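Local coordinates for protein putative N-acetylneuraminate lyase ([Ruminococcus] gnavus ATCC 29149, PDB 6RB7) that adopts the eight-stranded beta/alpha (TIM) barrel fold of the dihydrodipicolinate synthetase family, with four protein chains in the assembly, at residues A[61-64]-A[65-68]; A[237-241]-A[242-246]. One frame throughout, in Å; residues are numbered along the deposited sequence.

From the N terminus, the chain first lays down barrel strand 41-43 and then helix 57-70, where interaction 1 joins two successive turns, 61-64 and 65-68. Some 170 residues later it reaches strand 238-241, the eighth of the barrel, which returns beside 41-43; interaction 2 folds the turn after this strand back onto the strand's own end. Each contact is local and closes no long loop. They follow in series, neither nested nor crossed, and the centres of interactions 1 and 2 are about 15 Å apart. In space they meet at G245: Y66 OH is 2.7 Å from G245 O, a probable hydrogen bond, and F67 CE1 packs on G245 CA, tying the first helix to the turn after the last strand.

Interaction 1: A[61-64]-A[65-68]; sequences QGLT and KYFV
K65 curls back over the carbonyl of Q61, one helical turn earlier, in helix 57-70 of the TIM barrel. The backbone bond that sets this up runs from K65 N to Q61 O (3.0 Å), one of four consecutive i to i+4 bonds of an alpha helix. Going out along the lysine, CB already lies beside Q61 O, and CG comes to 3.3 Å from that same Q61 O. CD swings slightly wider. A bend about CG-CD (chi3 -64°) then brings CE back to 3.5 Å from Q61 O, so the aliphatic chain arches over the carbonyl. NZ ends on a water, which accepts from K65 NZ at 2.9 Å and donates to Q61 OE1 at 2.7 Å. That bridge occupies one end of the Q61 amide; the other end, NE2, is hydrogen-bonded to N98 on helix 89-103.

K65 faces solvent, while the buried side is mainly apolar. The CG of L63 stands anti to the backbone N (chi1 -174°), which sets it beside the carbonyl carbon and leans the branch over toward F67. There L63 CG rests 3.7 Å from F67 CE2, the two side chains lying side by side and pointing the same way, and CD1 reaches across to Y66 CD2 at 3.7 Å. One leucine thus touches both aromatic rings. T64, also buried, packs against V99 and V102 of helix 89-103; its OG1, turned beside its own backbone N (chi1 -51°), bonds back to V60 O, so the hydroxyl is satisfied within the helix. On the aromatic side, Y66 CD2 sits above the centre of the F67 ring, 3.9 Å from its plane.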
loop_
_atom_site.group_PDB
_atom_site.type_symbol
_atom_site.label_atom_id
_atom_site.label_comp_id
_atom_site.label_asym_id
_atom_site.label_seq_id
_atom_site.Cartn_x
_atom_site.Cartn_y
_atom_site.Cartn_z
ATOM N N GLN A 61 1.940 32.109 -24.462
ATOM C CA GLN A 61 1.072 32.473 -25.590
ATOM C C GLN A 61 1.336 31.521 -26.762
ATOM O O GLN A 61 0.370 31.102 -27.404
ATOM C CB GLN A 61 1.284 33.943 -25.950
ATOM C CG GLN A 61 0.822 34.888 -24.887
ATOM C CD GLN A 61 1.010 36.328 -25.302
ATOM O OE1 GLN A 61 1.157 36.626 -26.505
ATOM N NE2 GLN A 61 1.081 37.203 -24.306
ATOM N N GLY A 62 2.594 31.158 -26.992
ATOM C CA GLY A 62 2.980 30.223 -28.063
ATOM C C GLY A 62 2.280 28.884 -27.902
ATOM O O GLY A 62 1.713 28.331 -28.858
ATOM N N LEU A 63 2.351 28.337 -26.685
ATOM C CA LEU A 63 1.734 27.017 -26.452
ATOM C C LEU A 63 0.205 27.102 -26.542
ATOM O O LEU A 63 -0.424 26.164 -27.054
ATOM C CB LEU A 63 2.207 26.453 -25.109
ATOM C CG LEU A 63 1.738 25.027 -24.836
ATOM C CD1 LEU A 63 2.296 24.031 -25.838
ATOM C CD2 LEU A 63 2.113 24.615 -23.427
ATOM N N THR A 64 -0.389 28.210 -26.147
ATOM C CA THR A 64 -1.859 28.375 -26.237
ATOM C C THR A 64 -2.264 28.387 -27.719
ATOM O O THR A 64 -3.210 27.711 -28.106
ATOM C CB THR A 64 -2.334 29.636 -25.521
ATOM O OG1 THR A 64 -1.822 29.686 -24.192
ATOM C CG2 THR A 64 -3.834 29.741 -25.541
ATOM N N LYS A 65 -1.538 29.147 -28.542
ATOM C CA LYS A 65 -1.872 29.240 -29.986
ATOM C C LYS A 65 -1.692 27.865 -30.627
ATOM O O LYS A 65 -2.466 27.512 -31.561
ATOM C CB LYS A 65 -1.002 30.302 -30.637
ATOM C CG LYS A 65 -1.341 31.696 -30.170
ATOM C CD LYS A 65 -0.547 32.809 -30.809
ATOM C CE LYS A 65 0.931 32.723 -30.478
ATOM N NZ LYS A 65 1.718 33.811 -31.127
ATOM N N TYR A 66 -0.704 27.094 -30.175
ATOM C CA TYR A 66 -0.495 25.704 -30.637
ATOM C C TYR A 66 -1.746 24.880 -30.371
ATOM O O TYR A 66 -2.232 24.206 -31.271
ATOM C CB TYR A 66 0.721 25.115 -29.943
ATOM C CG TYR A 66 0.898 23.614 -29.998
ATOM C CD1 TYR A 66 1.453 22.984 -31.089
ATOM C CD2 TYR A 66 0.558 22.844 -28.892
ATOM C CE1 TYR A 66 1.671 21.608 -31.112
ATOM C CE2 TYR A 66 0.765 21.468 -28.904
ATOM C CZ TYR A 66 1.336 20.847 -30.006
ATOM O OH TYR A 66 1.527 19.490 -29.995
ATOM N N PHE A 67 -2.286 24.936 -29.165
ATOM C CA PHE A 67 -3.490 24.140 -28.845
ATOM C C PHE A 67 -4.702 24.622 -29.641
ATOM O O PHE A 67 -5.501 23.801 -30.102
ATOM C CB PHE A 67 -3.761 24.154 -27.348
ATOM C CG PHE A 67 -2.837 23.240 -26.579
ATOM C CD1 PHE A 67 -2.767 21.897 -26.904
ATOM C CD2 PHE A 67 -2.042 23.724 -25.558
ATOM C CE1 PHE A 67 -1.930 21.047 -26.185
ATOM C CE2 PHE A 67 -1.253 22.852 -24.796
ATOM C CZ PHE A 67 -1.157 21.532 -25.174
ATOM N N VAL A 68 -4.852 25.931 -29.850
ATOM C CA VAL A 68 -5.944 26.436 -30.726
ATOM C C VAL A 68 -5.784 25.858 -32.129
ATOM O O VAL A 68 -6.773 25.327 -32.684
ATOM C CB VAL A 68 -5.933 27.969 -30.773
ATOM C CG1 VAL A 68 -6.857 28.475 -31.857
ATOM C CG2 VAL A 68 -6.253 28.578 -29.434
HETATM O O HOH W 1 1.774 35.739 -29.007
#

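Interaction 2: A[237-241]-A[242-246]; sequences EGAIG and GTYGA
G241 O takes a hydrogen bond from a water at 2.8 Å, and the same water accepts one from G245 N at 2.9 Å, bridging the end of strand 238-241 to the short 3-10 turn behind it. Y244 makes the direct contact. Its CB points toward the strand and CG stands anti to the carbonyl carbon (chi1 -62°), which sends the ring back along the chain it has just left. G241, having no CB, lets the ring lie straight on its backbone: G241 CA is 3.5 Å from the centroid of the Y244 ring, 12° off the ring normal, a CH-pi contact. G241 N lies over the same face, 3.3 Å from Y244 CE2, while A239 O comes in the ring plane at its edge. Beyond, the phenol oxygen reaches A239, with Y244 OH 3.2 Å from A239 CB. V41 and P43 of the first strand also touch this ring, placing it where the barrel closes. Water thus serves a carbonyl and an amide at the turn, while the direct hold is a peptide backbone packed on a pi face, chiefly dispersion and weak C-H polarisation.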
loop_
_atom_site.group_PDB
_atom_site.type_symbol
_atom_site.label_atom_id
_atom_site.label_comp_id
_atom_site.label_asym_id
_atom_site.label_seq_id
_atom_site.Cartn_x
_atom_site.Cartn_y
_atom_site.Cartn_z
ATOM N N GLU A 237 -16.916 11.204 -20.326
ATOM C CA GLU A 237 -17.207 11.940 -21.576
ATOM C C GLU A 237 -16.140 13.008 -21.839
ATOM O O GLU A 237 -16.133 13.585 -22.906
ATOM C CB GLU A 237 -18.577 12.602 -21.439
ATOM C CG GLU A 237 -19.706 11.569 -21.315
ATOM C CD GLU A 237 -20.919 12.193 -20.582
ATOM O OE1 GLU A 237 -20.894 12.629 -19.273
ATOM O OE2 GLU A 237 -21.916 12.295 -21.324
ATOM N N GLY A 238 -15.276 13.248 -20.876
ATOM C CA GLY A 238 -14.115 14.138 -21.057
ATOM C C GLY A 238 -12.817 13.402 -20.824
ATOM O O GLY A 238 -12.816 12.249 -20.405
ATOM N N ALA A 239 -11.733 14.068 -21.143
ATOM C CA ALA A 239 -10.395 13.483 -21.097
ATOM C C ALA A 239 -9.383 14.592 -20.878
ATOM O O ALA A 239 -9.346 15.529 -21.705
ATOM C CB ALA A 239 -10.131 12.722 -22.348
ATOM N N ILE A 240 -8.636 14.519 -19.774
ATOM C CA ILE A 240 -7.585 15.505 -19.419
ATOM C C ILE A 240 -6.300 14.704 -19.270
ATOM O O ILE A 240 -6.254 13.803 -18.401
ATOM C CB ILE A 240 -7.916 16.311 -18.167
ATOM C CG1 ILE A 240 -9.169 17.152 -18.368
ATOM C CG2 ILE A 240 -6.721 17.145 -17.751
ATOM C CD1 ILE A 240 -9.740 17.796 -17.089
ATOM N N GLY A 241 -5.255 15.060 -19.994
ATOM C CA GLY A 241 -4.068 14.215 -20.005
ATOM C C GLY A 241 -2.772 15.006 -20.138
ATOM O O GLY A 241 -2.713 15.971 -20.911
ATOM N N GLY A 242 -1.766 14.559 -19.420
ATOM C CA GLY A 242 -0.426 15.149 -19.445
ATOM C C GLY A 242 0.342 14.865 -20.713
ATOM O O GLY A 242 1.287 15.606 -20.990
ATOM N N THR A 243 0.017 13.800 -21.470
ATOM C CA THR A 243 0.830 13.462 -22.667
ATOM C C THR A 243 0.150 13.998 -23.921
ATOM O O THR A 243 0.750 13.935 -24.986
ATOM C CB THR A 243 1.081 11.968 -22.824
ATOM O OG1 THR A 243 -0.144 11.293 -23.118
ATOM C CG2 THR A 243 1.743 11.373 -21.618
ATOM N N TYR A 244 -1.057 14.553 -23.811
ATOM C CA TYR A 244 -1.819 14.918 -25.024
ATOM C C TYR A 244 -1.054 15.979 -25.809
ATOM O O TYR A 244 -1.101 15.980 -27.070
ATOM C CB TYR A 244 -3.213 15.464 -24.711
ATOM C CG TYR A 244 -4.180 14.566 -24.009
ATOM C CD1 TYR A 244 -3.933 13.238 -23.703
ATOM C CD2 TYR A 244 -5.413 15.101 -23.681
ATOM C CE1 TYR A 244 -4.879 12.486 -23.015
ATOM C CE2 TYR A 244 -6.365 14.355 -23.033
ATOM C CZ TYR A 244 -6.084 13.052 -22.670
ATOM O OH TYR A 244 -7.006 12.322 -21.935
ATOM N N GLY A 245 -0.404 16.910 -25.134
ATOM C CA GLY A 245 0.291 18.016 -25.824
ATOM C C GLY A 245 1.440 17.557 -26.693
ATOM O O GLY A 245 1.794 18.291 -27.602
ATOM N N ALA A 246 1.981 16.369 -26.460
ATOM C CA ALA A 246 3.043 15.798 -27.329
ATOM C C ALA A 246 2.468 15.369 -28.683
ATOM O O ALA A 246 3.233 15.195 -29.628
ATOM C CB ALA A 246 3.677 14.613 -26.658
HETATM O O HOH W 2 -0.945 17.594 -22.403
#